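Local coordinates for synaptic vesicle membrane protein VAT-1 homolog-like (Homo sapiens, PDB 4A27) that probably acts as an oxidoreductase, belonging to the quinone oxidoreductase branch of the zinc-containing alcohol dehydrogenase family, although its own reaction is not established, at residues Leu42-Leu47 with Gln327-Arg332; Thr129-Leu134 with Ala160-Thr165; Thr170-Ala175 with Val187-Asp192; Ser205-Asp210 with Leu227-Gly232; Thr233-Gly238 with Val274-Ser279. All coordinates share one frame; numbering follows the deposited sequence.

Interaction 1: residues Leu42-Leu47 with Gln327-Arg332; sequences LNFIDL and QRIHDR
Ile329 carries this contact, pushing both ends of its side chain from the last turn of helix 322-330 against Leu42, just before helix 44-51, and that helix's first turn. Its CG1 stands anti to the carbonyl carbon (chi1 -68°), and the chain runs on extended, so that CD1 arrives at Leu42. There CD1 lies 3.3 Å from Leu42 CD2, tighter than usual for two methyls. The other branch, CG2, is anti to the backbone N and slants in on the Phe44 ring, 3.8 Å from its CD1. The same methyl reaches Leu47 CD2 at 4.1 Å, and Leu47 CD2 in turn rests 3.9 Å from His330 CB. No hydrogen bond crosses between 42-47 and 327-332. An alanine at Ile329 would remove both branches and would probably leave Leu42 and Phe44 without their main partner here. Further out, the turn entering helix 44-51 is pinned by Asn43 N, which donates to Asp46 OD2 at 2.7 Å from above the carboxylate plane. Strand 337-341 lines the contact too, Leu338 touching both Leu42 and Ile329. On the opposite segment, Arg332 has positive phi, and the helix closes in a Schellman motif with Arg332 N bonded to Ile329 O. This is apolar packing of a late helix against Leu42 and the helix start of the GroES-like N-terminal part, consistent with the medium-chain dehydrogenase fold, in which the C-terminal chain returns to that part.

Interaction 2: residues Thr129-Leu134 with Ala160-Thr165; sequences TAYVML and AQLCST
Leu162 is the side chain to follow, since every touching residue of 129-134 meets it. Its CB already makes contact, 3.9 Å from Leu134 CD1. From there chi1 of -72° sets CG anti to the carbonyl carbon and sends the branches at helix 124-137. CD1 goes deepest: it sits 3.6 Å from Ala130 CB and 3.7 Å from the backbone N of Tyr131, with Tyr131 CB a little farther off at 4.1 Å. The small methyl of Ala130 lets the leucine tip come down close to the helix backbone. CD2, the other branch, lies near the plane of the Tyr131 ring, at its edge. Leu134 crosses Leu162 obliquely and turns its CD1 to Cys163 SG as well, 4.1 Å away. Leu303 of helix 290-305 also touches Leu162, and Tyr131 packs on that helix too. The backbone O of Leu162 takes two donors, Thr165 N and Thr165 OG1, the hydroxyl on a lone pair in the carbonyl plane. Between helices 124-137 and 154-163, then, the join is made by carbon and one thiol, with no hydrogen bond across; its hold rests on buried apolar surface and shape.

Interaction 3: residues Thr170-Ala175 with Val187-Asp192; sequences TVFGTA and VTHLFD
Phe172, His189 and Phe191 leave the sheet on the same face, and their side chains lie alongside one another, pointing the same way. The Phe172 ring has its CE1 3.6 Å from His189 ND1; the two planes are turned by 28° but slid so far apart that the rings barely overlap. Next to CE1 on the same side of the ring, Phe172 CD1 is met by Phe191 CE2, at the ring edge near its plane, at 3.7 Å. In all three residues CG is anti to the carbonyl carbon, and Phe172 meets both of the others. Helix 197-204 packs on Phe191, through Tyr197 and Val201 among others. The opposite face carries Leu190, whose CD1 folds back over the Gly173 backbone, 3.8 Å from its O; a beta carbon on Gly173 would crowd that methyl. Beneath the side chains, strands 170-175 and 189-192 pair in parallel, as expected of a beta-alpha-beta unit in a Rossmann-type domain, with helix 180-183 between them. Gly173 has both its polar backbone atoms engaged: N donates to His189 O and O receives Phe191 N, the latter at 2.8 Å. At the entrance, Val171 O accepts from both Thr188 N and His189 N, while Val171 N turns to a side chain, Thr188 OG1, at 3.2 Å and 164°. Thr188 CG2 sits over one face of the His189 ring, toward its rim. A threonine hydroxyl thus takes up an N-H at the start of the edge pairing, and beyond it regular backbone bonds carry the strands, while the aromatic side chains add contact on one face, apolar between the two phenylalanines.

Interaction 4: residues Ser205-Asp210 with Leu227-Gly232; sequences SAEGVD and LLKPLG. With EDO (1,2-ethanediol), chain C.
A short parallel strand pairing reinforced by a salt bridge joins the start of strand 209-215 to strand 228-229, just before the chain turns a corner into strand 232-237, where inner strands of the parallel sheet begin. Two backbone bonds make the pairing: Val209 N donates to Leu227 O at 2.9 Å, nearly along the C=O axis, and Lys229 N reaches Val209 O from above the carbonyl plane. Gly208 precedes them with backbone angles that call for glycine, and a beta carbon would run into Leu227 O. Lys229 then stretches out, extended beyond CG, beside the folded Glu207 side chain. Glu207 CG lies 3.5 Å from both CG and CE of Lys229, so the two chains run together through their carbons. At the tip, NZ forms the salt bridge with Asp210 OD2 at 2.8 Å, from 32° above the carboxylate plane. That same oxygen accepts from Ser145 N, tying the bridge to the neighbouring strand of the Rossmann-type sheet. A methionine in place of Lys229 would lose the ammonium group and would probably leave the Asp210 carboxylate with less charge compensation. Asp210 OD1 accepts a hydrogen bond from a water that also donates to Pro230 O, bridging to the type II turn Lys229-Gly232. Arg289 of the second subunit packs on both Glu207 and Lys229. Leu231 O, within the turn, accepts from O1 of an ethanediol, probably from the crystallisation liquor, at 2.6 Å.

Interaction 5: residues Thr233-Gly238 with Val274-Ser279; sequences TYILYG and VIAGFS. With EDO (1,2-ethanediol), chain C.
Ala276 O is gripped by one strong bond and one weaker contact: Leu236 N donates to it in the carbonyl plane at 2.9 Å and 169°, and Ile235 CA comes to 3.4 Å as a CA-H...O contact. The pattern repeats along strands 233-237 and 274-278, whose axes cross at -22° and which are neighbours in the parallel sheet of the Rossmann-type domain. Tyr234 has both backbone partners across the gap, its N giving to Val274 O and its O accepting from Ala276 N almost straight along the C=O axis. Phe278 N closes the run on Leu236 O. Side chains alternate: Thr233, Ile235, Tyr237, Val274, Ala276 and Phe278 occupy one face, Tyr234, Leu236 and Ile275 the other. On the first, Thr233 and Val274 cross obliquely, with Thr233 CG2 3.9 Å from Val274 CG1. Ile235 lays CG1 against Ala276 CB at 4.3 Å and CG2 against Phe278 CB at 4.2 Å, small contacts on a face covered by helix 124-137. On the other face Tyr234 OH is hydrogen-bonded to Asp214 OD2. Strand 274-278 is the last of this chain's sheet, but Val274, Ile275 and Ala276 pair antiparallel with a strand of the second subunit, so the sheet runs on across the dimer. Past the strand, Ser279 OG caps the next helix by accepting from Asn282 N, and at the other end Thr233 OG1 lies 2.8 Å from O1 of the bound ethanediol.

How the interactions relate
Interactions 3, 4 and 5 share one parallel sheet: 3 and 5 hold its two outermost strands within the chain, and 4 brings in an inner strand, with Asp210 O probably hydrogen-bonded to Thr233 N. Their chemistry is largely backbone bonding, with a salt bridge added in interaction 4; both 4 and 5 also touch the second subunit. Interaction 2 is the buried one, purely apolar, and backs the sheet: Cys163 packs on Val171 of interaction 3, Met133 on Tyr237 of interaction 5. Interaction 1, also apolar but only partly buried, stands apart without touching the others, closing the chain loop in which they are all nested.

Interaction 1: residues Leu42-Leu47 with Gln327-Arg332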
# COMPACT_ATOMS: atom_id res chain seq x y z
N LEU A 42 2.70 28.82 2.34
CA LEU A 42 1.81 28.91 1.15
C LEU A 42 1.72 27.53 0.53
O LEU A 42 2.76 26.90 0.25
CB LEU A 42 2.38 29.90 0.16
CG LEU A 42 1.58 31.17 -0.01
CD1 LEU A 42 2.48 32.35 0.18
CD2 LEU A 42 0.95 31.15 -1.41
N ASN A 43 0.50 27.03 0.37
CA ASN A 43 0.29 25.74 -0.23
C ASN A 43 -0.64 25.84 -1.42
O ASN A 43 -1.49 26.72 -1.50
CB ASN A 43 -0.26 24.76 0.82
CG ASN A 43 0.72 24.52 1.97
OD1 ASN A 43 1.65 23.73 1.82
ND2 ASN A 43 0.52 25.22 3.11
N PHE A 44 -0.51 24.89 -2.34
CA PHE A 44 -1.34 24.87 -3.52
C PHE A 44 -2.84 24.89 -3.19
O PHE A 44 -3.61 25.54 -3.89
CB PHE A 44 -1.05 23.65 -4.37
CG PHE A 44 -1.54 23.79 -5.77
CD1 PHE A 44 -0.79 24.50 -6.71
CD2 PHE A 44 -2.77 23.24 -6.15
CE1 PHE A 44 -1.25 24.65 -8.03
CE2 PHE A 44 -3.24 23.38 -7.47
CZ PHE A 44 -2.48 24.09 -8.41
N ILE A 45 -3.25 24.17 -2.15
CA ILE A 45 -4.63 24.20 -1.70
C ILE A 45 -5.16 25.64 -1.45
O ILE A 45 -6.35 25.94 -1.72
CB ILE A 45 -4.82 23.28 -0.46
CG1 ILE A 45 -6.31 23.08 -0.15
CG2 ILE A 45 -4.11 23.87 0.76
CD1 ILE A 45 -7.05 22.25 -1.17
N ASP A 46 -4.28 26.54 -0.99
CA ASP A 46 -4.66 27.95 -0.78
C ASP A 46 -5.16 28.59 -2.09
O ASP A 46 -6.10 29.40 -2.09
CB ASP A 46 -3.52 28.79 -0.14
CG ASP A 46 -3.01 28.20 1.20
OD1 ASP A 46 -3.83 27.81 2.05
OD2 ASP A 46 -1.77 28.15 1.43
N LEU A 47 -4.55 28.22 -3.21
CA LEU A 47 -5.02 28.71 -4.52
C LEU A 47 -6.40 28.16 -4.86
O LEU A 47 -7.22 28.86 -5.43
CB LEU A 47 -4.04 28.36 -5.64
CG LEU A 47 -2.78 29.21 -5.68
CD1 LEU A 47 -1.94 28.93 -4.43
CD2 LEU A 47 -2.01 28.94 -6.98
N GLN A 327 0.64 33.86 -7.46
CA GLN A 327 0.87 33.88 -8.89
C GLN A 327 2.07 33.04 -9.20
O GLN A 327 2.06 32.24 -10.15
CB GLN A 327 1.11 35.30 -9.36
CG GLN A 327 1.34 35.42 -10.85
CD GLN A 327 0.06 35.09 -11.65
OE1 GLN A 327 -0.99 35.69 -11.41
NE2 GLN A 327 0.15 34.12 -12.57
N ARG A 328 3.11 33.17 -8.40
CA ARG A 328 4.33 32.38 -8.63
C ARG A 328 4.10 30.87 -8.50
O ARG A 328 4.64 30.08 -9.27
CB ARG A 328 5.44 32.87 -7.70
CG ARG A 328 6.82 32.18 -7.86
CD ARG A 328 7.76 32.84 -6.86
NE ARG A 328 9.07 32.18 -6.72
CZ ARG A 328 10.21 32.63 -7.24
NH1 ARG A 328 10.24 33.73 -8.00
NH2 ARG A 328 11.34 31.96 -7.01
N ILE A 329 3.29 30.46 -7.53
CA ILE A 329 2.95 29.04 -7.37
C ILE A 329 2.11 28.56 -8.56
O ILE A 329 2.33 27.47 -9.09
CB ILE A 329 2.13 28.77 -6.09
CG1 ILE A 329 2.98 29.00 -4.86
CG2 ILE A 329 1.60 27.34 -6.07
CD1 ILE A 329 2.18 28.98 -3.58
N HIS A 330 1.16 29.38 -9.00
CA HIS A 330 0.40 29.06 -10.20
C HIS A 330 1.32 28.87 -11.41
O HIS A 330 1.15 27.94 -12.17
CB HIS A 330 -0.65 30.13 -10.48
CG HIS A 330 -1.39 29.93 -11.77
ND1 HIS A 330 -2.24 28.86 -11.98
CD2 HIS A 330 -1.40 30.65 -12.91
CE1 HIS A 330 -2.75 28.94 -13.20
NE2 HIS A 330 -2.26 30.02 -13.78
N ASP A 331 2.31 29.75 -11.55
CA ASP A 331 3.26 29.73 -12.66
C ASP A 331 4.37 28.70 -12.49
O ASP A 331 5.29 28.66 -13.32
CB ASP A 331 3.89 31.11 -12.84
CG ASP A 331 2.89 32.17 -13.33
OD1 ASP A 331 1.71 31.83 -13.54
OD2 ASP A 331 3.30 33.33 -13.51
N ARG A 332 4.31 27.93 -11.40
CA ARG A 332 5.27 26.86 -11.13
C ARG A 332 6.72 27.32 -11.20
O ARG A 332 7.60 26.57 -11.63
CB ARG A 332 5.05 25.70 -12.11
CG ARG A 332 3.63 25.11 -12.10
CD ARG A 332 3.52 24.02 -13.17
NE ARG A 332 4.82 23.36 -13.33
CZ ARG A 332 5.23 22.29 -12.65
NH1 ARG A 332 4.43 21.69 -11.77
NH2 ARG A 332 6.45 21.80 -12.85

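Interaction 2: residues Thr129-Leu134 with Ala160-Thr165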
# COMPACT_ATOMS: atom_id res chain seq x y z
N THR A 129 3.57 15.15 4.57
CA THR A 129 2.98 14.52 3.39
C THR A 129 3.94 13.49 2.81
O THR A 129 3.60 12.36 2.52
CB THR A 129 2.61 15.60 2.36
OG1 THR A 129 1.60 16.43 2.91
CG2 THR A 129 2.14 15.02 1.02
N ALA A 130 5.16 13.93 2.62
CA ALA A 130 6.22 13.11 2.07
C ALA A 130 6.42 11.86 2.90
O ALA A 130 6.47 10.75 2.39
CB ALA A 130 7.52 13.93 2.02
N TYR A 131 6.45 12.02 4.21
CA TYR A 131 6.77 10.92 5.08
C TYR A 131 5.62 9.91 5.05
O TYR A 131 5.83 8.68 4.95
CB TYR A 131 7.00 11.41 6.51
CG TYR A 131 7.57 10.37 7.39
CD1 TYR A 131 6.77 9.41 7.99
CD2 TYR A 131 8.94 10.29 7.60
CE1 TYR A 131 7.34 8.40 8.79
CE2 TYR A 131 9.48 9.32 8.38
CZ TYR A 131 8.68 8.37 8.98
OH TYR A 131 9.28 7.40 9.80
N VAL A 132 4.40 10.43 5.12
CA VAL A 132 3.28 9.55 5.24
C VAL A 132 3.11 8.74 3.96
O VAL A 132 2.79 7.53 4.01
CB VAL A 132 1.99 10.27 5.64
CG1 VAL A 132 0.87 9.28 5.64
CG2 VAL A 132 2.13 10.89 7.05
N MET A 133 3.33 9.39 2.81
CA MET A 133 3.21 8.68 1.55
C MET A 133 4.23 7.56 1.40
O MET A 133 3.89 6.49 0.88
CB MET A 133 3.31 9.63 0.37
CG MET A 133 2.14 10.60 0.28
SD MET A 133 2.10 11.54 -1.30
CE MET A 133 3.76 12.31 -1.16
N LEU A 134 5.47 7.85 1.77
CA LEU A 134 6.55 6.93 1.54
C LEU A 134 6.54 5.77 2.50
O LEU A 134 6.91 4.66 2.10
CB LEU A 134 7.91 7.63 1.66
CG LEU A 134 8.34 8.57 0.53
CD1 LEU A 134 9.65 9.35 0.97
CD2 LEU A 134 8.45 7.80 -0.85
N ALA A 160 12.68 13.70 -1.89
CA ALA A 160 14.08 13.35 -2.28
C ALA A 160 14.94 13.22 -1.05
O ALA A 160 15.72 12.31 -0.95
CB ALA A 160 14.68 14.37 -3.23
N GLN A 161 14.77 14.11 -0.09
CA GLN A 161 15.61 14.09 1.09
C GLN A 161 15.30 12.85 1.94
O GLN A 161 16.20 12.26 2.51
CB GLN A 161 15.36 15.35 1.94
CG GLN A 161 15.88 16.61 1.29
CD GLN A 161 15.69 17.83 2.13
OE1 GLN A 161 15.57 17.73 3.35
NE2 GLN A 161 15.71 19.01 1.50
N LEU A 162 14.02 12.51 2.07
CA LEU A 162 13.64 11.36 2.87
C LEU A 162 14.07 10.04 2.22
O LEU A 162 14.49 9.12 2.92
CB LEU A 162 12.14 11.33 3.18
CG LEU A 162 11.66 12.36 4.16
CD1 LEU A 162 10.11 12.48 4.12
CD2 LEU A 162 12.23 11.93 5.55
N CYS A 163 13.97 9.94 0.89
CA CYS A 163 14.50 8.75 0.19
C CYS A 163 16.00 8.52 0.51
O CYS A 163 16.45 7.38 0.64
CB CYS A 163 14.33 8.87 -1.31
SG CYS A 163 12.59 8.70 -1.86
N SER A 164 16.76 9.61 0.65
CA SER A 164 18.18 9.50 0.92
C SER A 164 18.48 8.98 2.32
O SER A 164 19.62 8.63 2.60
CB SER A 164 18.91 10.84 0.67
OG SER A 164 18.66 11.77 1.71
N THR A 165 17.48 8.93 3.20
CA THR A 165 17.67 8.32 4.54
C THR A 165 17.54 6.80 4.53
O THR A 165 17.85 6.14 5.52
CB THR A 165 16.69 8.89 5.62
OG1 THR A 165 15.32 8.62 5.24
CG2 THR A 165 16.90 10.42 5.83

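Interaction 3: residues Thr170-Ala175 with Val187-Asp192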
# COMPACT_ATOMS: atom_id res chain seq x y z
N THR A 170 16.70 4.69 -5.50
CA THR A 170 16.89 5.48 -6.71
C THR A 170 15.69 6.38 -6.95
O THR A 170 14.57 5.91 -7.10
CB THR A 170 17.12 4.55 -7.93
OG1 THR A 170 18.24 3.72 -7.66
CG2 THR A 170 17.39 5.31 -9.20
N VAL A 171 15.95 7.68 -6.97
CA VAL A 171 14.90 8.68 -7.11
C VAL A 171 14.98 9.28 -8.50
O VAL A 171 16.02 9.81 -8.92
CB VAL A 171 15.05 9.79 -6.03
CG1 VAL A 171 13.89 10.83 -6.10
CG2 VAL A 171 15.20 9.16 -4.58
N PHE A 172 13.89 9.17 -9.20
CA PHE A 172 13.71 9.77 -10.50
C PHE A 172 12.83 10.99 -10.28
O PHE A 172 11.79 10.89 -9.60
CB PHE A 172 13.00 8.78 -11.43
CG PHE A 172 13.82 7.55 -11.77
CD1 PHE A 172 14.71 7.59 -12.84
CD2 PHE A 172 13.73 6.39 -11.05
CE1 PHE A 172 15.46 6.46 -13.17
CE2 PHE A 172 14.47 5.26 -11.36
CZ PHE A 172 15.35 5.31 -12.44
N GLY A 173 13.28 12.14 -10.79
CA GLY A 173 12.52 13.36 -10.72
C GLY A 173 12.19 13.91 -12.10
O GLY A 173 12.92 13.65 -13.05
N THR A 174 11.06 14.60 -12.21
CA THR A 174 10.79 15.48 -13.35
C THR A 174 10.70 16.94 -12.88
O THR A 174 10.23 17.22 -11.77
CB THR A 174 9.52 15.07 -14.10
OG1 THR A 174 8.39 15.24 -13.27
CG2 THR A 174 9.60 13.61 -14.55
N ALA A 175 11.13 17.87 -13.74
CA ALA A 175 11.13 19.30 -13.47
C ALA A 175 11.46 20.08 -14.76
O ALA A 175 12.14 19.56 -15.65
CB ALA A 175 12.14 19.64 -12.42
N VAL A 187 18.32 14.54 -6.60
CA VAL A 187 17.75 13.26 -7.06
C VAL A 187 18.82 12.44 -7.81
O VAL A 187 19.89 12.94 -8.05
CB VAL A 187 16.54 13.56 -7.93
CG1 VAL A 187 15.55 14.48 -7.16
CG2 VAL A 187 16.97 14.19 -9.24
N THR A 188 18.56 11.18 -8.14
CA THR A 188 19.58 10.38 -8.84
C THR A 188 19.60 10.67 -10.35
O THR A 188 20.67 10.73 -10.97
CB THR A 188 19.38 8.86 -8.66
OG1 THR A 188 18.96 8.56 -7.32
CG2 THR A 188 20.72 8.09 -9.02
N HIS A 189 18.40 10.80 -10.92
CA HIS A 189 18.23 11.11 -12.33
C HIS A 189 17.09 12.11 -12.45
O HIS A 189 16.04 11.92 -11.85
CB HIS A 189 17.90 9.86 -13.16
CG HIS A 189 18.95 8.80 -13.05
ND1 HIS A 189 18.75 7.61 -12.38
CD2 HIS A 189 20.23 8.76 -13.51
CE1 HIS A 189 19.84 6.88 -12.44
NE2 HIS A 189 20.76 7.56 -13.11
N LEU A 190 17.29 13.14 -13.26
CA LEU A 190 16.34 14.23 -13.42
C LEU A 190 15.93 14.33 -14.89
O LEU A 190 16.79 14.31 -15.76
CB LEU A 190 16.97 15.54 -12.94
CG LEU A 190 16.07 16.74 -12.68
CD1 LEU A 190 15.04 16.45 -11.57
CD2 LEU A 190 16.89 18.01 -12.34
N PHE A 191 14.63 14.46 -15.15
CA PHE A 191 14.13 14.51 -16.51
C PHE A 191 13.26 15.71 -16.79
O PHE A 191 12.67 16.33 -15.89
CB PHE A 191 13.36 13.23 -16.84
CG PHE A 191 14.20 12.00 -16.72
CD1 PHE A 191 15.41 11.91 -17.40
CD2 PHE A 191 13.81 10.96 -15.91
CE1 PHE A 191 16.21 10.78 -17.28
CE2 PHE A 191 14.60 9.82 -15.80
CZ PHE A 191 15.80 9.73 -16.47
N ASP A 192 13.19 16.05 -18.06
CA ASP A 192 12.43 17.18 -18.50
C ASP A 192 10.99 16.79 -18.45
O ASP A 192 10.58 15.76 -19.01
CB ASP A 192 12.81 17.58 -19.92
CG ASP A 192 12.11 18.86 -20.36
OD1 ASP A 192 10.91 19.05 -20.05
OD2 ASP A 192 12.78 19.68 -21.01

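Interaction 4: residues Ser205-Asp210 with Leu227-Gly232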
# COMPACT_ATOMS: atom_id res chain seq x y z
N SER A 205 15.65 1.79 -16.04
CA SER A 205 14.99 0.72 -15.31
C SER A 205 13.84 0.20 -16.15
O SER A 205 12.73 0.74 -16.10
CB SER A 205 14.50 1.24 -13.95
OG SER A 205 13.89 0.22 -13.20
N ALA A 206 14.11 -0.85 -16.92
CA ALA A 206 13.16 -1.40 -17.89
C ALA A 206 11.77 -1.65 -17.30
O ALA A 206 10.74 -1.29 -17.90
CB ALA A 206 13.71 -2.69 -18.50
N GLU A 207 11.77 -2.25 -16.11
CA GLU A 207 10.57 -2.60 -15.35
C GLU A 207 9.79 -1.39 -14.78
O GLU A 207 8.59 -1.48 -14.48
CB GLU A 207 11.00 -3.56 -14.23
CG GLU A 207 11.86 -2.92 -13.08
CD GLU A 207 13.36 -2.84 -13.39
OE1 GLU A 207 13.74 -2.36 -14.48
OE2 GLU A 207 14.17 -3.25 -12.54
N GLY A 208 10.49 -0.28 -14.61
CA GLY A 208 9.89 0.96 -14.12
C GLY A 208 10.26 1.21 -12.66
O GLY A 208 11.41 0.94 -12.24
N VAL A 209 9.27 1.70 -11.88
CA VAL A 209 9.52 2.03 -10.47
C VAL A 209 8.56 1.36 -9.48
O VAL A 209 7.46 0.93 -9.84
CB VAL A 209 9.50 3.57 -10.25
CG1 VAL A 209 10.66 4.24 -10.99
CG2 VAL A 209 8.17 4.12 -10.71
N ASP A 210 8.99 1.31 -8.23
CA ASP A 210 8.19 0.80 -7.14
C ASP A 210 7.11 1.76 -6.68
O ASP A 210 6.01 1.31 -6.30
CB ASP A 210 9.09 0.48 -5.95
CG ASP A 210 10.12 -0.59 -6.27
OD1 ASP A 210 9.69 -1.75 -6.37
OD2 ASP A 210 11.31 -0.25 -6.48
N LEU A 227 3.98 3.06 -15.49
CA LEU A 227 5.34 3.17 -14.99
C LEU A 227 5.66 2.17 -13.83
O LEU A 227 6.81 1.94 -13.48
CB LEU A 227 5.53 4.61 -14.49
CG LEU A 227 5.87 5.79 -15.39
CD1 LEU A 227 7.40 5.90 -15.55
CD2 LEU A 227 5.13 5.70 -16.72
N LEU A 228 4.64 1.59 -13.22
CA LEU A 228 4.85 0.77 -11.99
C LEU A 228 5.35 -0.65 -12.20
O LEU A 228 4.82 -1.40 -13.03
CB LEU A 228 3.53 0.67 -11.23
CG LEU A 228 3.04 1.91 -10.53
CD1 LEU A 228 1.57 1.66 -10.15
CD2 LEU A 228 3.92 2.25 -9.32
N LYS A 229 6.38 -1.03 -11.45
CA LYS A 229 6.75 -2.43 -11.32
C LYS A 229 5.54 -3.22 -10.74
O LYS A 229 4.60 -2.62 -10.23
CB LYS A 229 7.95 -2.60 -10.37
CG LYS A 229 9.29 -2.07 -10.84
CD LYS A 229 10.38 -2.55 -9.85
CE LYS A 229 11.64 -1.67 -9.86
NZ LYS A 229 12.40 -1.78 -8.53
N PRO A 230 5.55 -4.58 -10.84
CA PRO A 230 4.61 -5.38 -10.10
C PRO A 230 4.73 -5.11 -8.59
O PRO A 230 5.84 -4.94 -8.08
CB PRO A 230 5.04 -6.84 -10.41
CG PRO A 230 5.82 -6.76 -11.67
CD PRO A 230 6.46 -5.39 -11.66
N LEU A 231 3.58 -5.10 -7.92
CA LEU A 231 3.42 -4.71 -6.52
C LEU A 231 3.74 -3.24 -6.27
O LEU A 231 3.85 -2.85 -5.16
CB LEU A 231 4.27 -5.58 -5.58
CG LEU A 231 3.92 -7.08 -5.74
CD1 LEU A 231 4.76 -7.96 -4.82
CD2 LEU A 231 2.42 -7.26 -5.48
N GLY A 232 3.88 -2.44 -7.30
CA GLY A 232 4.12 -1.02 -7.10
C GLY A 232 2.89 -0.23 -6.68
O GLY A 232 1.76 -0.68 -6.88
C1 EDO C . 5.84 -0.71 -2.95
O1 EDO C . 4.64 -0.76 -3.75
C2 EDO C . 5.59 0.17 -1.74
O2 EDO C . 5.81 -0.52 -0.50
O HOH W 1 6.97 -2.83 -6.50

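Interaction 5: residues Thr233-Gly238 with Val274-Ser279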
# COMPACT_ATOMS: atom_id res chain seq x y z
N THR A 233 3.12 0.99 -6.18
CA THR A 233 2.07 1.86 -5.60
C THR A 233 2.08 3.22 -6.28
O THR A 233 3.11 3.88 -6.36
CB THR A 233 2.29 2.12 -4.10
OG1 THR A 233 2.39 0.88 -3.39
CG2 THR A 233 1.15 2.95 -3.52
N TYR A 234 0.93 3.60 -6.81
CA TYR A 234 0.73 4.93 -7.35
C TYR A 234 -0.09 5.72 -6.32
O TYR A 234 -1.12 5.25 -5.87
CB TYR A 234 0.01 4.80 -8.70
CG TYR A 234 -0.29 6.10 -9.38
CD1 TYR A 234 0.63 6.72 -10.21
CD2 TYR A 234 -1.53 6.69 -9.23
CE1 TYR A 234 0.34 7.91 -10.84
CE2 TYR A 234 -1.84 7.86 -9.87
CZ TYR A 234 -0.91 8.47 -10.66
OH TYR A 234 -1.24 9.65 -11.27
N ILE A 235 0.39 6.92 -5.96
CA ILE A 235 -0.22 7.75 -4.95
C ILE A 235 -0.54 9.11 -5.54
O ILE A 235 0.36 9.83 -6.05
CB ILE A 235 0.71 7.88 -3.69
CG1 ILE A 235 1.14 6.51 -3.22
CG2 ILE A 235 -0.00 8.58 -2.50
CD1 ILE A 235 2.10 6.52 -1.95
N LEU A 236 -1.84 9.43 -5.54
CA LEU A 236 -2.32 10.73 -5.94
C LEU A 236 -2.53 11.60 -4.70
O LEU A 236 -3.28 11.24 -3.78
CB LEU A 236 -3.62 10.60 -6.71
CG LEU A 236 -4.06 11.91 -7.38
CD1 LEU A 236 -3.07 12.33 -8.48
CD2 LEU A 236 -5.45 11.75 -7.96
N TYR A 237 -1.87 12.74 -4.66
CA TYR A 237 -2.01 13.63 -3.53
C TYR A 237 -2.21 15.07 -3.95
O TYR A 237 -2.07 15.40 -5.13
CB TYR A 237 -0.77 13.54 -2.67
CG TYR A 237 0.47 14.15 -3.30
CD1 TYR A 237 1.27 13.42 -4.18
CD2 TYR A 237 0.84 15.45 -3.02
CE1 TYR A 237 2.42 13.95 -4.71
CE2 TYR A 237 1.96 16.01 -3.57
CZ TYR A 237 2.76 15.24 -4.39
OH TYR A 237 3.87 15.77 -4.93
N GLY A 238 -2.46 15.94 -2.97
CA GLY A 238 -2.96 17.30 -3.22
C GLY A 238 -1.91 18.22 -3.80
O GLY A 238 -2.13 19.43 -3.89
N VAL A 274 -1.25 -1.21 -6.97
CA VAL A 274 -1.82 -0.53 -5.84
C VAL A 274 -2.04 0.93 -6.23
O VAL A 274 -1.15 1.59 -6.76
CB VAL A 274 -0.82 -0.52 -4.65
CG1 VAL A 274 -1.44 0.05 -3.41
CG2 VAL A 274 -0.32 -1.92 -4.38
N ILE A 275 -3.24 1.43 -5.95
CA ILE A 275 -3.53 2.84 -6.11
C ILE A 275 -4.04 3.41 -4.83
O ILE A 275 -4.90 2.82 -4.20
CB ILE A 275 -4.58 3.03 -7.17
CG1 ILE A 275 -4.01 2.59 -8.51
CG2 ILE A 275 -5.00 4.51 -7.25
CD1 ILE A 275 -5.09 2.28 -9.58
N ALA A 276 -3.54 4.59 -4.47
CA ALA A 276 -3.88 5.25 -3.24
C ALA A 276 -4.10 6.74 -3.48
O ALA A 276 -3.57 7.32 -4.43
CB ALA A 276 -2.76 5.08 -2.24
N GLY A 277 -4.84 7.36 -2.58
CA GLY A 277 -5.00 8.78 -2.58
C GLY A 277 -4.61 9.25 -1.21
O GLY A 277 -4.79 8.52 -0.25
N PHE A 278 -4.08 10.47 -1.12
CA PHE A 278 -3.66 11.01 0.15
C PHE A 278 -3.96 12.52 0.30
O PHE A 278 -3.58 13.32 -0.55
CB PHE A 278 -2.19 10.77 0.38
CG PHE A 278 -1.73 11.26 1.72
CD1 PHE A 278 -2.19 10.63 2.89
CD2 PHE A 278 -0.93 12.38 1.84
CE1 PHE A 278 -1.79 11.10 4.15
CE2 PHE A 278 -0.52 12.84 3.09
CZ PHE A 278 -0.96 12.20 4.26
N SER A 279 -4.64 12.87 1.40
CA SER A 279 -4.99 14.26 1.77
C SER A 279 -4.66 14.46 3.23
O SER A 279 -5.37 13.93 4.10
CB SER A 279 -6.48 14.50 1.61
OG SER A 279 -6.86 15.67 2.34
C1 EDO C . 5.84 -0.71 -2.95
O1 EDO C . 4.64 -0.76 -3.75
C2 EDO C . 5.59 0.17 -1.74
O2 EDO C . 5.81 -0.52 -0.50